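Local coordinates for prohead core protein protease (Enterobacteria phage T4, PDB 5JBL) that is a serine protease of the prohead inner core that, once activated by autocatalytic cleavage, processes prohead proteins and so clears space for the phage genome, at residues K54-E67 against M122-V135. The protein carries 3 engineered substitutions. Residues are numbered along the deposited sequence; the frame is centred on the assembly and turned at random.
Sequences KPGLYIEGIFLQAE and MWWKGNDVYGRARV. Engineered in segment 54-67: L64 (natural residue Met).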
ATOM      1  N   LYS C  54      27.426  -0.927  10.377  1.00 46.75           N
ATOM      2  CA  LYS C  54      26.143  -1.115   9.714  1.00 51.81           C
ATOM      3  C   LYS C  54      26.363  -1.780   8.363  1.00 44.19           C
ATOM      4  O   LYS C  54      27.066  -1.218   7.505  1.00 40.23           O
ATOM      5  CB  LYS C  54      25.398   0.218   9.551  1.00 61.28           C
ATOM      6  CG  LYS C  54      26.155   1.307   8.808  1.00 66.25           C
ATOM      7  CD  LYS C  54      25.393   2.614   8.868  1.00 70.69           C
ATOM      8  CE  LYS C  54      23.976   2.454   8.346  1.00 72.26           C
ATOM      9  NZ  LYS C  54      23.331   3.776   8.140  1.00 73.29           N
ATOM     10  N   PRO C  55      25.806  -2.961   8.122  1.00 39.89           N
ATOM     11  CA  PRO C  55      25.818  -3.505   6.766  1.00 40.82           C
ATOM     12  C   PRO C  55      24.910  -2.685   5.866  1.00 34.61           C
ATOM     13  O   PRO C  55      24.059  -1.921   6.321  1.00 34.06           O
ATOM     14  CB  PRO C  55      25.277  -4.930   6.939  1.00 42.79           C
ATOM     15  CG  PRO C  55      25.193  -5.159   8.420  1.00 47.04           C
ATOM     16  CD  PRO C  55      25.052  -3.818   9.048  1.00 40.31           C
ATOM     17  N   GLY C  56      25.098  -2.861   4.568  1.00 26.10           N
ATOM     18  CA  GLY C  56      24.261  -2.177   3.604  1.00 22.34           C
ATOM     19  C   GLY C  56      24.342  -2.877   2.271  1.00 20.44           C
ATOM     20  O   GLY C  56      25.265  -3.653   2.006  1.00 19.89           O
ATOM     21  N   LEU C  57      23.360  -2.590   1.431  1.00 14.84           N
ATOM     22  CA  LEU C  57      23.321  -3.062   0.059  1.00 14.87           C
ATOM     23  C   LEU C  57      23.645  -1.880  -0.831  1.00 17.82           C
ATOM     24  O   LEU C  57      22.961  -0.851  -0.761  1.00 13.74           O
ATOM     25  CB  LEU C  57      21.945  -3.628  -0.267  1.00 13.37           C
ATOM     26  CG  LEU C  57      21.693  -4.051  -1.706  1.00 16.85           C
ATOM     27  CD1 LEU C  57      22.646  -5.148  -2.129  1.00 21.81           C
ATOM     28  CD2 LEU C  57      20.250  -4.535  -1.782  1.00 21.51           C
ATOM     29  N   TYR C  58      24.673  -2.018  -1.670  1.00 16.83           N
ATOM     30  CA  TYR C  58      25.155  -0.906  -2.480  1.00 13.44           C
ATOM     31  C   TYR C  58      25.110  -1.215  -3.965  1.00 22.26           C
ATOM     32  O   TYR C  58      25.424  -2.329  -4.387  1.00 19.83           O
ATOM     33  CB  TYR C  58      26.586  -0.532  -2.093  1.00 16.54           C
ATOM     34  CG  TYR C  58      26.633   0.198  -0.792  1.00 23.31           C
ATOM     35  CD1 TYR C  58      26.598   1.580  -0.772  1.00 29.17           C
ATOM     36  CD2 TYR C  58      26.658  -0.487   0.418  1.00 21.83           C
ATOM     37  CE1 TYR C  58      26.617   2.271   0.400  1.00 29.28           C
ATOM     38  CE2 TYR C  58      26.679   0.210   1.618  1.00 29.19           C
ATOM     39  CZ  TYR C  58      26.653   1.599   1.588  1.00 32.07           C
ATOM     40  OH  TYR C  58      26.665   2.340   2.742  1.00 39.85           O
ATOM     41  N   ILE C  59      24.743  -0.206  -4.755  1.00 16.41           N
ATOM     42  CA  ILE C  59      24.873  -0.237  -6.204  1.00 17.56           C
ATOM     43  C   ILE C  59      26.008   0.713  -6.570  1.00 23.17           C
ATOM     44  O   ILE C  59      25.982   1.887  -6.171  1.00 21.86           O
ATOM     45  CB  ILE C  59      23.555   0.157  -6.885  1.00 20.31           C
ATOM     46  CG1 ILE C  59      22.448  -0.807  -6.442  1.00 19.50           C
ATOM     47  CG2 ILE C  59      23.727   0.154  -8.403  1.00 17.92           C
ATOM     48  CD1 ILE C  59      21.054  -0.340  -6.781  1.00 24.04           C
ATOM     49  N   GLU C  60      27.007   0.212  -7.307  1.00 18.89           N
ATOM     50  CA  GLU C  60      28.167   1.031  -7.656  1.00 25.27           C
ATOM     51  C   GLU C  60      28.555   0.820  -9.116  1.00 25.90           C
ATOM     52  O   GLU C  60      28.673  -0.322  -9.580  1.00 23.94           O
ATOM     53  CB  GLU C  60      29.360   0.715  -6.740  1.00 28.85           C
ATOM     54  CG  GLU C  60      30.535   1.670  -6.903  1.00 36.99           C
ATOM     55  CD  GLU C  60      31.724   1.314  -6.012  1.00 52.15           C
ATOM     56  OE1 GLU C  60      32.834   1.124  -6.558  1.00 61.62           O
ATOM     57  OE2 GLU C  60      31.556   1.223  -4.772  1.00 47.81           O
ATOM     58  N   GLY C  61      28.767   1.921  -9.826  1.00 20.33           N
ATOM     59  CA  GLY C  61      29.271   1.831 -11.191  1.00 20.82           C
ATOM     60  C   GLY C  61      28.936   3.099 -11.959  1.00 18.66           C
ATOM     61  O   GLY C  61      28.752   4.166 -11.370  1.00 22.78           O
ATOM     62  N   ILE C  62      28.845   2.948 -13.275  1.00 20.15           N
ATOM     63  CA  ILE C  62      28.585   4.088 -14.147  1.00 20.95           C
ATOM     64  C   ILE C  62      27.160   4.574 -13.939  1.00 24.00           C
ATOM     65  O   ILE C  62      26.192   3.823 -14.127  1.00 19.39           O
ATOM     66  CB  ILE C  62      28.839   3.722 -15.613  1.00 19.59           C
ATOM     67  CG1 ILE C  62      30.338   3.494 -15.831  1.00 26.61           C
ATOM     68  CG2 ILE C  62      28.285   4.801 -16.541  1.00 24.27           C
ATOM     69  CD1 ILE C  62      30.685   2.960 -17.204  1.00 30.31           C
ATOM     70  N   PHE C  63      27.021   5.842 -13.556  1.00 13.91           N
ATOM     71  CA  PHE C  63      25.700   6.429 -13.390  1.00 16.73           C
ATOM     72  C   PHE C  63      25.317   7.386 -14.511  1.00 16.32           C
ATOM     73  O   PHE C  63      24.129   7.560 -14.762  1.00 19.12           O
ATOM     74  CB  PHE C  63      25.605   7.182 -12.055  1.00 21.52           C
ATOM     75  CG  PHE C  63      25.528   6.290 -10.824  1.00 20.84           C
ATOM     76  CD1 PHE C  63      25.382   4.918 -10.931  1.00 22.80           C
ATOM     77  CD2 PHE C  63      25.610   6.853  -9.555  1.00 21.04           C
ATOM     78  CE1 PHE C  63      25.310   4.107  -9.790  1.00 18.42           C
ATOM     79  CE2 PHE C  63      25.534   6.066  -8.416  1.00 22.30           C
ATOM     80  CZ  PHE C  63      25.379   4.683  -8.531  1.00 24.14           C
ATOM     81  N   LEU C  64      26.287   8.027 -15.160  1.00 21.06           N
ATOM     82  CA  LEU C  64      26.054   8.912 -16.296  1.00 23.76           C
ATOM     83  C   LEU C  64      27.287   8.882 -17.189  1.00 22.21           C
ATOM     84  O   LEU C  64      28.386   8.526 -16.751  1.00 23.05           O
ATOM     85  CB  LEU C  64      25.770  10.363 -15.863  1.00 26.73           C
ATOM     86  CG  LEU C  64      24.576  10.647 -14.944  1.00 31.54           C
ATOM     87  CD1 LEU C  64      25.024  10.625 -13.490  1.00 27.65           C
ATOM     88  CD2 LEU C  64      23.915  11.964 -15.289  1.00 31.96           C
ATOM     89  N   GLN C  65      27.104   9.274 -18.445  1.00 24.50           N
ATOM     90  CA  GLN C  65      28.194   9.268 -19.414  1.00 17.52           C
ATOM     91  C   GLN C  65      28.178  10.529 -20.257  1.00 23.94           C
ATOM     92  O   GLN C  65      27.127  10.908 -20.779  1.00 23.32           O
ATOM     93  CB  GLN C  65      28.105   8.064 -20.336  1.00 21.40           C
ATOM     94  CG  GLN C  65      28.256   6.752 -19.624  1.00 31.31           C
ATOM     95  CD  GLN C  65      28.217   5.600 -20.584  1.00 34.25           C
ATOM     96  OE1 GLN C  65      27.144   5.169 -20.998  1.00 37.00           O
ATOM     97  NE2 GLN C  65      29.389   5.119 -20.983  1.00 40.63           N
ATOM     98  N   ALA C  66      29.352  11.144 -20.418  1.00 19.51           N
ATOM     99  CA  ALA C  66      29.554  12.297 -21.279  1.00 27.04           C
ATOM    100  C   ALA C  66      30.111  11.857 -22.625  1.00 28.28           C
ATOM    101  O   ALA C  66      30.718  10.789 -22.753  1.00 31.30           O
ATOM    102  CB  ALA C  66      30.526  13.296 -20.634  1.00 28.73           C
ATOM    103  N   GLU C  67      29.874  12.696 -23.633  1.00 23.30           N
ATOM    104  CA  GLU C  67      30.539  12.606 -24.937  1.00 30.04           C
ATOM    105  C   GLU C  67      30.215  11.305 -25.662  1.00 31.23           C
ATOM    106  O   GLU C  67      31.005  10.828 -26.476  1.00 37.15           O
ATOM    107  CB  GLU C  67      32.054  12.770 -24.794  1.00 30.63           C
ATOM    108  CG  GLU C  67      32.489  14.101 -24.213  1.00 44.74           C
ATOM    109  CD  GLU C  67      32.232  15.271 -25.152  1.00 49.11           C
ATOM    110  OE1 GLU C  67      32.103  15.049 -26.379  1.00 52.55           O
ATOM    111  OE2 GLU C  67      32.170  16.419 -24.660  1.00 47.38           O
ATOM    112  N   MET C 122      29.992  10.420  -5.826  1.00 19.85           N
ATOM    113  CA  MET C 122      30.083  10.387  -7.281  1.00 20.76           C
ATOM    114  C   MET C 122      31.473  10.851  -7.656  1.00 27.31           C
ATOM    115  O   MET C 122      32.057  11.678  -6.961  1.00 24.94           O
ATOM    116  CB  MET C 122      29.031  11.267  -7.986  1.00 21.65           C
ATOM    117  CG  MET C 122      27.602  10.783  -7.808  1.00 27.90           C
ATOM    118  SD  MET C 122      26.361  11.869  -8.536  1.00 34.54           S
ATOM    119  CE  MET C 122      26.524  11.474 -10.261  1.00 39.66           C
ATOM    120  N   TRP C 123      32.012  10.296  -8.739  1.00 22.17           N
ATOM    121  CA  TRP C 123      33.344  10.698  -9.169  1.00 27.06           C
ATOM    122  C   TRP C 123      33.473  10.435 -10.661  1.00 25.83           C
ATOM    123  O   TRP C 123      32.678   9.697 -11.246  1.00 27.63           O
ATOM    124  CB  TRP C 123      34.435   9.972  -8.362  1.00 30.09           C
ATOM    125  CG  TRP C 123      34.445   8.461  -8.496  1.00 29.61           C
ATOM    126  CD1 TRP C 123      35.245   7.719  -9.317  1.00 26.44           C
ATOM    127  CD2 TRP C 123      33.641   7.520  -7.765  1.00 25.31           C
ATOM    128  NE1 TRP C 123      34.976   6.379  -9.155  1.00 26.75           N
ATOM    129  CE2 TRP C 123      33.997   6.230  -8.212  1.00 24.57           C
ATOM    130  CE3 TRP C 123      32.654   7.644  -6.782  1.00 27.74           C
ATOM    131  CZ2 TRP C 123      33.404   5.072  -7.710  1.00 25.76           C
ATOM    132  CZ3 TRP C 123      32.051   6.494  -6.293  1.00 27.78           C
ATOM    133  CH2 TRP C 123      32.425   5.224  -6.760  1.00 28.10           C
ATOM    134  N   TRP C 124      34.458  11.086 -11.276  1.00 27.55           N
ATOM    135  CA  TRP C 124      34.708  10.961 -12.709  1.00 28.29           C
ATOM    136  C   TRP C 124      35.811   9.941 -12.989  1.00 29.86           C
ATOM    137  O   TRP C 124      36.780   9.826 -12.238  1.00 28.43           O
ATOM    138  CB  TRP C 124      35.090  12.312 -13.326  1.00 32.76           C
ATOM    139  CG  TRP C 124      33.933  13.268 -13.536  1.00 34.38           C
ATOM    140  CD1 TRP C 124      33.454  14.180 -12.639  1.00 32.71           C
ATOM    141  CD2 TRP C 124      33.127  13.417 -14.725  1.00 30.89           C
ATOM    142  NE1 TRP C 124      32.400  14.887 -13.189  1.00 28.83           N
ATOM    143  CE2 TRP C 124      32.178  14.435 -14.465  1.00 22.39           C
ATOM    144  CE3 TRP C 124      33.107  12.780 -15.972  1.00 25.33           C
ATOM    145  CZ2 TRP C 124      31.228  14.833 -15.403  1.00 24.46           C
ATOM    146  CZ3 TRP C 124      32.166  13.186 -16.911  1.00 26.66           C
ATOM    147  CH2 TRP C 124      31.238  14.204 -16.622  1.00 22.60           C
ATOM    148  N   LYS C 125      35.654   9.200 -14.077  1.00 33.23           N
ATOM    149  CA  LYS C 125      36.702   8.315 -14.582  1.00 36.60           C
ATOM    150  C   LYS C 125      36.660   8.450 -16.104  1.00 38.28           C
ATOM    151  O   LYS C 125      35.832   7.816 -16.765  1.00 31.16           O
ATOM    152  CB  LYS C 125      36.485   6.877 -14.121  1.00 44.56           C
ATOM    153  CG  LYS C 125      37.329   5.830 -14.838  1.00 53.69           C
ATOM    154  CD  LYS C 125      38.666   5.613 -14.161  1.00 62.71           C
ATOM    155  CE  LYS C 125      38.498   4.906 -12.824  1.00 66.39           C
ATOM    156  NZ  LYS C 125      39.814   4.623 -12.193  1.00 66.81           N
ATOM    157  N   GLY C 126      37.529   9.297 -16.649  1.00 39.10           N
ATOM    158  CA  GLY C 126      37.434   9.614 -18.071  1.00 39.94           C
ATOM    159  C   GLY C 126      36.156  10.386 -18.360  1.00 36.46           C
ATOM    160  O   GLY C 126      35.861  11.407 -17.722  1.00 29.79           O
ATOM    161  N   ASN C 127      35.367   9.887 -19.312  1.00 31.03           N
ATOM    162  CA  ASN C 127      34.111  10.524 -19.680  1.00 28.29           C
ATOM    163  C   ASN C 127      32.915   9.949 -18.940  1.00 26.67           C
ATOM    164  O   ASN C 127      31.776  10.325 -19.248  1.00 30.63           O
ATOM    165  CB  ASN C 127      33.888  10.410 -21.194  1.00 31.31           C
ATOM    166  CG  ASN C 127      34.848  11.282 -21.987  1.00 36.32           C
ATOM    167  OD1 ASN C 127      35.236  12.358 -21.536  1.00 36.61           O
ATOM    168  ND2 ASN C 127      35.264  10.805 -23.156  1.00 38.62           N
ATOM    169  N   ASP C 128      33.143   9.081 -17.956  1.00 25.43           N
ATOM    170  CA  ASP C 128      32.071   8.410 -17.236  1.00 22.64           C
ATOM    171  C   ASP C 128      31.976   8.925 -15.811  1.00 25.87           C
ATOM    172  O   ASP C 128      32.995   9.116 -15.145  1.00 26.96           O
ATOM    173  CB  ASP C 128      32.289   6.898 -17.220  1.00 28.07           C
ATOM    174  CG  ASP C 128      32.160   6.289 -18.598  1.00 36.55           C
ATOM    175  OD1 ASP C 128      31.379   6.828 -19.413  1.00 44.56           O
ATOM    176  OD2 ASP C 128      32.839   5.284 -18.875  1.00 35.42           O
ATOM    177  N   VAL C 129      30.747   9.112 -15.336  1.00 24.73           N
ATOM    178  CA  VAL C 129      30.492   9.497 -13.954  1.00 26.37           C
ATOM    179  C   VAL C 129      30.196   8.214 -13.191  1.00 26.54           C
ATOM    180  O   VAL C 129      29.216   7.526 -13.484  1.00 23.28           O
ATOM    181  CB  VAL C 129      29.331  10.495 -13.852  1.00 20.31           C
ATOM    182  CG1 VAL C 129      29.222  11.024 -12.433  1.00 26.11           C
ATOM    183  CG2 VAL C 129      29.526  11.629 -14.846  1.00 23.47           C
ATOM    184  N   TYR C 130      31.054   7.861 -12.237  1.00 22.58           N
ATOM    185  CA  TYR C 130      30.784   6.718 -11.379  1.00 21.88           C
ATOM    186  C   TYR C 130      30.113   7.183 -10.095  1.00 26.53           C
ATOM    187  O   TYR C 130      30.210   8.344  -9.705  1.00 23.95           O
ATOM    188  CB  TYR C 130      32.078   5.969 -11.041  1.00 23.34           C
ATOM    189  CG  TYR C 130      32.544   5.049 -12.147  1.00 25.80           C
ATOM    190  CD1 TYR C 130      33.121   5.561 -13.306  1.00 33.22           C
ATOM    191  CD2 TYR C 130      32.372   3.670 -12.053  1.00 24.67           C
ATOM    192  CE1 TYR C 130      33.544   4.723 -14.330  1.00 34.15           C
ATOM    193  CE2 TYR C 130      32.781   2.828 -13.070  1.00 33.30           C
ATOM    194  CZ  TYR C 130      33.373   3.362 -14.206  1.00 38.95           C
ATOM    195  OH  TYR C 130      33.784   2.526 -15.218  1.00 45.92           O
ATOM    196  N   GLY C 131      29.427   6.261  -9.427  1.00 23.38           N
ATOM    197  CA  GLY C 131      28.919   6.634  -8.123  1.00 20.86           C
ATOM    198  C   GLY C 131      28.636   5.408  -7.288  1.00 24.51           C
ATOM    199  O   GLY C 131      28.676   4.271  -7.762  1.00 17.84           O
ATOM    200  N   ARG C 132      28.330   5.659  -6.027  1.00 21.17           N
ATOM    201  CA  ARG C 132      27.941   4.600  -5.110  1.00 19.00           C
ATOM    202  C   ARG C 132      26.611   4.992  -4.489  1.00 16.39           C
ATOM    203  O   ARG C 132      26.467   6.108  -3.981  1.00 17.81           O
ATOM    204  CB  ARG C 132      29.016   4.375  -4.034  1.00 24.25           C
ATOM    205  CG  ARG C 132      28.755   3.151  -3.178  1.00 29.18           C
ATOM    206  CD  ARG C 132      29.863   2.915  -2.159  1.00 38.38           C
ATOM    207  NE  ARG C 132      29.711   3.795  -1.012  1.00 47.83           N
ATOM    208  CZ  ARG C 132      30.439   4.889  -0.808  1.00 63.95           C
ATOM    209  NH1 ARG C 132      31.383   5.238  -1.676  1.00 65.79           N
ATOM    210  NH2 ARG C 132      30.224   5.632   0.270  1.00 68.88           N
ATOM    211  N   ALA C 133      25.627   4.104  -4.574  1.00 16.73           N
ATOM    212  CA  ALA C 133      24.311   4.356  -4.022  1.00 12.79           C
ATOM    213  C   ALA C 133      23.949   3.267  -3.022  1.00 15.14           C
ATOM    214  O   ALA C 133      24.146   2.082  -3.281  1.00 21.67           O
ATOM    215  CB  ALA C 133      23.238   4.417  -5.116  1.00 13.93           C
ATOM    216  N   ARG C 134      23.411   3.676  -1.885  1.00 12.96           N
ATOM    217  CA  ARG C 134      22.932   2.742  -0.875  1.00 14.88           C
ATOM    218  C   ARG C 134      21.435   2.522  -1.057  1.00 11.45           C
ATOM    219  O   ARG C 134      20.677   3.482  -1.246  1.00 14.34           O
ATOM    220  CB  ARG C 134      23.233   3.286   0.523  1.00 24.97           C
ATOM    221  CG  ARG C 134      22.802   2.374   1.645  1.00 25.19           C
ATOM    222  CD  ARG C 134      23.036   3.015   3.000  1.00 26.04           C
ATOM    223  NE  ARG C 134      22.604   2.108   4.059  1.00 26.35           N
ATOM    224  CZ  ARG C 134      23.411   1.335   4.782  1.00 30.37           C
ATOM    225  NH1 ARG C 134      24.726   1.367   4.586  1.00 28.56           N
ATOM    226  NH2 ARG C 134      22.892   0.526   5.710  1.00 32.78           N
ATOM    227  N   VAL C 135      21.010   1.262  -1.034  1.00 18.97           N
ATOM    228  CA  VAL C 135      19.590   0.935  -1.116  1.00 10.24           C
ATOM    229  C   VAL C 135      18.958   1.154   0.255  1.00 15.74           C
ATOM    230  O   VAL C 135      19.525   0.760   1.282  1.00 13.31           O
ATOM    231  CB  VAL C 135      19.392  -0.510  -1.605  1.00 12.36           C
ATOM    232  CG1 VAL C 135      17.908  -0.888  -1.598  1.00 12.46           C
ATOM    233  CG2 VAL C 135      19.956  -0.660  -2.990  1.00 15.06           C
TER
HETATM  234  O   HOH W   1      21.184  -1.150   2.466  1.00 17.29           O
HETATM  235  O   HOH W   2      31.525   8.090 -21.933  1.00 32.74           O
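R134 reaches past the end of its strand to bond with Y58 and P55. Its chain is extended from CG to NE (chi3 180°), which carries the guanidinium along the neighbouring strand: NH1 donates to Y58 OH at 2.8 Å, close to the guanidinium plane, while NH2 donates to P55 O at 2.8 Å, tilted from that plane. Ring and guanidinium planes stand nearly perpendicular, and R134 CG lies over the Y58 ring face as a CH-pi contact. Y58 OH also bonds E120, whose carboxylate probably helps offset the positive charge. K54 lies over one guanidinium face, its NZ hydrogen-bonded to the carbonyl O of R151 of a second subunit.

At the far end Q65 NE2 donates to D128 OD1 at 3.1 Å, approaching from above the carboxylate plane; a water links this oxygen to A66 O.

Between these ends, the antiparallel pairing illustrates how a classic beta bulge absorbs one extra residue. F63 N donates to V129 O at 2.8 Å, L64 N reaches the same oxygen weakly, and V129 N returns a bond to L64 O. Strand 128-135 lies between strands 53-65 and 115-125, joined to the latter by the type II' turn K125-D128.

Apolar contacts fill in around the bulge. I62 CG1 sits over the Y130 ring, 3.8 Å from its centroid. The F63 ring lies against the backbone of G131, with CE2 3.4 Å from G131 CA, and F63 CZ meets A133 CB. Engineered L64 meets M122 CE through CD1, near the inferred autolysis site at E28. Farther along, L57 and I59 CD1 pack on V135 CG2, with helix 142-151 beyond.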